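Local coordinates for protein toll-like receptor 13 (Mus musculus, PDB 4Z0C) that recognises bacterial 23S ribosomal RNA as an innate immune receptor and signals through MYD88 and TRAF6 to activate NF-kappa-B, at residues I168-H173 with L191-F196; N195-S200 with N219-T224. All coordinates share one frame; numbering follows the deposited sequence.

Overall arrangement
Interactions 1 and 2 join successive coils of the leucine-rich-repeat ectodomain: 168-173 of LRR 6 meets 191-196 of LRR 7, and 195-200 of LRR 7 meets 219-224 of LRR 8. Their centres lie about 9 Å apart, and they share Asn195 and Phe196. Both are partly buried, with leucine and phenylalanine side chains inside and polar groups outside, but interaction 1 buries more surface and is dominated by side chains, a carboxylate gripped by a histidine and a backbone N-H. Interaction 2 relies more on the backbone, through a short parallel pairing of strands 194-195 and 220-221, beside which a beta turn in 195-200 receives a threonine. Both lie well away from the bound RNA.

Interaction 1: I168-H173 with L191-F196; sequences IMYLDH and LRELNF
Leu171 forms the apolar centre where 168-173 of LRR 6 stacks on 191-196 of LRR 7, two successive coils of the leucine-rich-repeat solenoid. Leu171 CD2 lies over one face of the Phe196 ring, 4.2 Å from the ring centroid, in a CH-pi contact. Leu171 CD1, the other branch, meets Leu191 CD2 at 3.7 Å, the two leucines crossing at about a right angle. Leu171 reaches both partners with a nearly eclipsed second torsion (chi2 -2°), which suggests some strain. Ile168 runs alongside Leu191, its CG2 touching the same CD2 branch, while Phe145 of helix 145-152 packs on Ile168 and Leu171. Asn189 and Asn212, at the consensus asparagine position of their repeats, accept from the backbone N atoms of Ile168 and Leu191.

Between the coils, Arg192 N donates to Met169 O at 2.9 Å, in the carbonyl plane. Beyond this bond the side chains of Met169 and Arg192 run side by side, so that Met169 SD sits over one face of the guanidinium, 3.9 Å from Arg192 NH1. Tyr170 crosses Arg192 obliquely, its ring nearly perpendicular to the guanidinium, and turns its edge to Glu193, with Tyr170 CD1 3.2 Å from Glu193 OE1.

The buried Glu193 is gripped at both oxygens. OE1 accepts a weak bond from Leu171 N, whereas OE2 offers its syn lone pair to His173, which reaches it tip to tip with the ring and carboxylate planes only 17° apart. If ionised, the carboxylate would probably favour a protonated imidazole. Asn195 crosses beside the same ring, ND2 lying 3.6 Å from His173 CE1, while its OD1 is taken by Ser197. The shortest hydrogen bond of the contact runs from His173 NE2 to Glu193 OE2, at 2.5 Å, and is bent, with 140° at the hydrogen.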
loop_
_atom_site.group_PDB
_atom_site.type_symbol
_atom_site.label_atom_id
_atom_site.label_comp_id
_atom_site.label_asym_id
_atom_site.label_seq_id
_atom_site.Cartn_x
_atom_site.Cartn_y
_atom_site.Cartn_z
ATOM N N ILE A 168 27.314 -14.342 35.602
ATOM C CA ILE A 168 28.351 -14.032 36.568
ATOM C C ILE A 168 27.744 -13.414 37.835
ATOM O O ILE A 168 26.986 -12.440 37.787
ATOM C CB ILE A 168 29.411 -13.112 35.965
ATOM C CG1 ILE A 168 30.134 -13.845 34.832
ATOM C CG2 ILE A 168 30.423 -12.723 37.004
ATOM C CD1 ILE A 168 31.132 -12.990 34.071
ATOM N N MET A 169 28.101 -13.987 38.975
ATOM C CA MET A 169 27.510 -13.610 40.245
ATOM C C MET A 169 28.583 -12.952 41.087
ATOM O O MET A 169 28.303 -12.020 41.835
ATOM C CB MET A 169 26.973 -14.851 40.960
ATOM C CG MET A 169 26.006 -14.571 42.097
ATOM S SD MET A 169 24.973 -16.006 42.469
ATOM C CE MET A 169 24.310 -16.386 40.848
ATOM N N TYR A 170 29.815 -13.446 40.960
ATOM C CA TYR A 170 30.929 -12.908 41.734
ATOM C C TYR A 170 32.155 -12.572 40.892
ATOM O O TYR A 170 32.452 -13.254 39.916
ATOM C CB TYR A 170 31.321 -13.905 42.827
ATOM C CG TYR A 170 30.184 -14.206 43.765
ATOM C CD1 TYR A 170 29.736 -13.243 44.656
ATOM C CD2 TYR A 170 29.542 -15.444 43.753
ATOM C CE1 TYR A 170 28.685 -13.489 45.506
ATOM C CE2 TYR A 170 28.483 -15.704 44.615
ATOM C CZ TYR A 170 28.069 -14.718 45.492
ATOM O OH TYR A 170 27.022 -14.931 46.358
ATOM N N LEU A 171 32.881 -11.532 41.291
ATOM C CA LEU A 171 34.177 -11.252 40.689
ATOM C C LEU A 171 35.251 -12.168 41.283
ATOM O O LEU A 171 34.970 -12.957 42.183
ATOM C CB LEU A 171 34.572 -9.780 40.862
ATOM C CG LEU A 171 33.945 -8.716 39.954
ATOM C CD1 LEU A 171 32.994 -9.336 38.933
ATOM C CD2 LEU A 171 33.270 -7.629 40.760
ATOM N N ASP A 172 36.466 -12.085 40.747
ATOM C CA ASP A 172 37.578 -12.932 41.189
ATOM C C ASP A 172 38.493 -12.227 42.212
ATOM O O ASP A 172 38.673 -11.009 42.154
ATOM C CB ASP A 172 38.380 -13.399 39.968
ATOM C CG ASP A 172 39.707 -14.033 40.345
ATOM O OD1 ASP A 172 40.705 -13.289 40.448
ATOM O OD2 ASP A 172 39.752 -15.267 40.538
ATOM N N HIS A 173 39.080 -12.992 43.135
ATOM C CA HIS A 173 39.896 -12.389 44.198
ATOM C C HIS A 173 41.319 -12.914 44.382
ATOM O O HIS A 173 41.822 -12.971 45.501
ATOM C CB HIS A 173 39.128 -12.362 45.516
ATOM C CG HIS A 173 37.885 -11.540 45.441
ATOM N ND1 HIS A 173 37.898 -10.162 45.540
ATOM C CD2 HIS A 173 36.595 -11.887 45.225
ATOM C CE1 HIS A 173 36.669 -9.705 45.409
ATOM N NE2 HIS A 173 35.857 -10.730 45.217
ATOM N N LEU A 191 25.432 -9.996 39.135
ATOM C CA LEU A 191 26.465 -9.569 40.077
ATOM C C LEU A 191 25.938 -9.233 41.458
ATOM O O LEU A 191 24.984 -8.468 41.587
ATOM C CB LEU A 191 27.191 -8.336 39.547
ATOM C CG LEU A 191 28.160 -8.561 38.397
ATOM C CD1 LEU A 191 28.706 -7.221 37.925
ATOM C CD2 LEU A 191 29.274 -9.476 38.851
ATOM N N ARG A 192 26.596 -9.772 42.483
ATOM C CA ARG A 192 26.271 -9.453 43.871
ATOM C C ARG A 192 27.284 -8.460 44.404
ATOM O O ARG A 192 27.085 -7.883 45.462
ATOM C CB ARG A 192 26.288 -10.705 44.747
ATOM C CG ARG A 192 25.262 -11.757 44.380
ATOM C CD ARG A 192 24.013 -11.680 45.241
ATOM N NE ARG A 192 23.037 -12.690 44.834
ATOM C CZ ARG A 192 23.027 -13.945 45.275
ATOM N NH1 ARG A 192 22.105 -14.795 44.847
ATOM N NH2 ARG A 192 23.949 -14.355 46.137
ATOM N N GLU A 193 28.362 -8.244 43.657
ATOM C CA GLU A 193 29.436 -7.375 44.133
ATOM C C GLU A 193 30.052 -6.552 43.005
ATOM O O GLU A 193 30.015 -6.942 41.840
ATOM C CB GLU A 193 30.539 -8.218 44.793
ATOM C CG GLU A 193 31.630 -8.641 43.805
ATOM C CD GLU A 193 32.482 -9.805 44.279
ATOM O OE1 GLU A 193 31.960 -10.941 44.348
ATOM O OE2 GLU A 193 33.683 -9.590 44.555
ATOM N N LEU A 194 30.628 -5.414 43.364
ATOM C CA LEU A 194 31.400 -4.609 42.429
ATOM C C LEU A 194 32.775 -4.296 43.025
ATOM O O LEU A 194 33.273 -3.177 42.918
ATOM C CB LEU A 194 30.654 -3.314 42.071
ATOM C CG LEU A 194 29.583 -3.443 40.981
ATOM C CD1 LEU A 194 28.823 -2.145 40.779
ATOM C CD2 LEU A 194 30.208 -3.894 39.675
ATOM N N ASN A 195 33.380 -5.299 43.652
ATOM C CA ASN A 195 34.672 -5.145 44.316
ATOM C C ASN A 195 35.825 -5.534 43.385
ATOM O O ASN A 195 36.101 -6.720 43.190
ATOM C CB ASN A 195 34.682 -6.008 45.591
ATOM C CG ASN A 195 35.991 -5.927 46.358
ATOM O OD1 ASN A 195 36.897 -5.165 46.002
ATOM N ND2 ASN A 195 36.104 -6.736 47.411
ATOM N N PHE A 196 36.516 -4.546 42.825
ATOM C CA PHE A 196 37.594 -4.844 41.875
ATOM C C PHE A 196 39.021 -4.787 42.459
ATOM O O PHE A 196 39.968 -4.553 41.723
ATOM C CB PHE A 196 37.514 -3.915 40.648
ATOM C CG PHE A 196 36.421 -4.266 39.676
ATOM C CD1 PHE A 196 35.113 -3.884 39.909
ATOM C CD2 PHE A 196 36.706 -4.965 38.516
ATOM C CE1 PHE A 196 34.104 -4.193 39.006
ATOM C CE2 PHE A 196 35.695 -5.288 37.611
ATOM C CZ PHE A 196 34.390 -4.897 37.868
#

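Interaction 2: N195-S200 with N219-T224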
loop_
_atom_site.group_PDB
_atom_site.type_symbol
_atom_site.label_atom_id
_atom_site.label_comp_id
_atom_site.label_asym_id
_atom_site.label_seq_id
_atom_site.Cartn_x
_atom_site.Cartn_y
_atom_site.Cartn_z
ATOM N N ASN A 195 33.380 -5.299 43.652
ATOM C CA ASN A 195 34.672 -5.145 44.316
ATOM C C ASN A 195 35.825 -5.534 43.385
ATOM O O ASN A 195 36.101 -6.720 43.190
ATOM C CB ASN A 195 34.682 -6.008 45.591
ATOM C CG ASN A 195 35.991 -5.927 46.358
ATOM O OD1 ASN A 195 36.897 -5.165 46.002
ATOM N ND2 ASN A 195 36.104 -6.736 47.411
ATOM N N PHE A 196 36.516 -4.546 42.825
ATOM C CA PHE A 196 37.594 -4.844 41.875
ATOM C C PHE A 196 39.021 -4.787 42.459
ATOM O O PHE A 196 39.968 -4.553 41.723
ATOM C CB PHE A 196 37.514 -3.915 40.648
ATOM C CG PHE A 196 36.421 -4.266 39.676
ATOM C CD1 PHE A 196 35.113 -3.884 39.909
ATOM C CD2 PHE A 196 36.706 -4.965 38.516
ATOM C CE1 PHE A 196 34.104 -4.193 39.006
ATOM C CE2 PHE A 196 35.695 -5.288 37.611
ATOM C CZ PHE A 196 34.390 -4.897 37.868
ATOM N N SER A 197 39.171 -4.996 43.766
ATOM C CA SER A 197 40.492 -4.994 44.430
ATOM C C SER A 197 41.560 -5.832 43.729
ATOM O O SER A 197 42.587 -5.313 43.293
ATOM C CB SER A 197 40.353 -5.501 45.866
ATOM O OG SER A 197 39.687 -4.547 46.674
ATOM N N ALA A 198 41.290 -7.123 43.582
ATOM C CA ALA A 198 42.260 -8.065 43.034
ATOM C C ALA A 198 42.385 -8.017 41.511
ATOM O O ALA A 198 43.088 -8.838 40.904
ATOM C CB ALA A 198 41.913 -9.470 43.483
ATOM N N LEU A 199 41.698 -7.067 40.887
ATOM C CA LEU A 199 41.724 -6.950 39.436
ATOM C C LEU A 199 42.255 -5.583 39.014
ATOM O O LEU A 199 41.582 -4.584 39.158
ATOM C CB LEU A 199 40.330 -7.197 38.857
ATOM C CG LEU A 199 40.268 -7.126 37.332
ATOM C CD1 LEU A 199 41.191 -8.171 36.723
ATOM C CD2 LEU A 199 38.836 -7.294 36.819
ATOM N N SER A 200 43.489 -5.523 38.538
ATOM C CA SER A 200 44.043 -4.233 38.145
ATOM C C SER A 200 43.789 -3.920 36.678
ATOM O O SER A 200 44.282 -4.617 35.788
ATOM C CB SER A 200 45.534 -4.173 38.442
ATOM O OG SER A 200 45.760 -3.745 39.774
ATOM N N ASN A 219 28.915 -3.903 48.260
ATOM C CA ASN A 219 30.341 -4.171 48.212
ATOM C C ASN A 219 30.974 -3.576 46.952
ATOM O O ASN A 219 31.088 -4.257 45.936
ATOM C CB ASN A 219 30.524 -5.687 48.215
ATOM C CG ASN A 219 31.673 -6.142 49.067
ATOM O OD1 ASN A 219 32.591 -5.377 49.367
ATOM N ND2 ASN A 219 31.634 -7.406 49.466
ATOM N N VAL A 220 31.398 -2.318 47.010
ATOM C CA VAL A 220 31.886 -1.634 45.816
ATOM C C VAL A 220 33.290 -1.086 46.007
ATOM O O VAL A 220 33.559 -0.380 46.974
ATOM C CB VAL A 220 30.993 -0.439 45.452
ATOM C CG1 VAL A 220 31.485 0.200 44.162
ATOM C CG2 VAL A 220 29.538 -0.868 45.319
ATOM N N TYR A 221 34.193 -1.397 45.087
ATOM C CA TYR A 221 35.549 -0.885 45.193
ATOM C C TYR A 221 36.158 -0.653 43.827
ATOM O O TYR A 221 36.453 -1.608 43.101
ATOM C CB TYR A 221 36.432 -1.852 45.990
ATOM C CG TYR A 221 37.812 -1.303 46.297
ATOM C CD1 TYR A 221 38.026 -0.491 47.412
ATOM C CD2 TYR A 221 38.901 -1.595 45.476
ATOM C CE1 TYR A 221 39.285 0.016 47.701
ATOM C CE2 TYR A 221 40.170 -1.093 45.760
ATOM C CZ TYR A 221 40.353 -0.288 46.877
ATOM O OH TYR A 221 41.602 0.217 47.165
ATOM N N LEU A 222 36.410 0.615 43.512
ATOM C CA LEU A 222 36.803 0.999 42.157
ATOM C C LEU A 222 38.121 1.792 42.073
ATOM O O LEU A 222 38.464 2.291 40.999
ATOM C CB LEU A 222 35.672 1.800 41.494
ATOM C CG LEU A 222 34.261 1.188 41.409
ATOM C CD1 LEU A 222 33.304 2.187 40.784
ATOM C CD2 LEU A 222 34.236 -0.133 40.642
ATOM N N LYS A 223 38.831 1.929 43.199
ATOM C CA LYS A 223 40.140 2.614 43.259
ATOM C C LYS A 223 41.085 2.139 42.178
ATOM O O LYS A 223 41.797 2.918 41.526
ATOM C CB LYS A 223 40.801 2.352 44.619
ATOM C CG LYS A 223 42.335 2.326 44.591
ATOM C CD LYS A 223 42.951 3.643 45.022
ATOM C CE LYS A 223 44.192 3.405 45.868
ATOM N NZ LYS A 223 44.228 4.271 47.085
ATOM N N THR A 224 41.037 0.836 41.975
ATOM C CA THR A 224 41.880 0.144 41.035
ATOM C C THR A 224 41.578 0.463 39.548
ATOM O O THR A 224 42.272 -0.029 38.647
ATOM C CB THR A 224 41.767 -1.355 41.327
ATOM O OG1 THR A 224 43.022 -1.991 41.094
ATOM C CG2 THR A 224 40.737 -1.970 40.455
#
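Asn195 and Tyr221 form a parallel beta bridge, their CA atoms 4.4 Å apart, and Phe196 N donates to Tyr221 O at 3.0 Å with an angle of 159° at the hydrogen. Leu194, just before the bridge, continues the pairing through backbone bonds to Asn219 and Tyr221.

Asn195 and Tyr221 project from the same face of this short pairing. With CG anti to the backbone N (chi1 180°), Asn195 lays its amide obliquely across the start of the tyrosine side chain, OD1 coming 3.3 Å from Tyr221 CB. That oxygen also closes an Asx turn. Asn195 OD1 accepts from Ser197 N, which lies above the carbonyl plane, and from Ser197 OG, in the plane on a lone pair at 2.9 Å. Two donors thus fix the amide's rotation and hold Ser197 OG beside the tyrosine ring, 3.3 Å from Tyr221 CD2. His247 meets the same ring.

The contact joins LRR 7 to LRR 8 of the solenoid, and strand 199-200 in turn pairs with strand 176-177 of LRR 6. In the interior of the coils Phe196 and Leu222 lie side by side and point the same way, Phe196 CD1 touching Leu222 CD2 at 3.9 Å.

A type I turn from Phe196 to Leu199, closed by Leu199 N donating to Phe196 O, receives Thr224. The methyl of Thr224 is tightly packed, CG2 standing 3.0 Å from both Phe196 O and Leu199 O. Thr224 OG1 lies 3.5 Å from both Ser200 OG and Leu199 O.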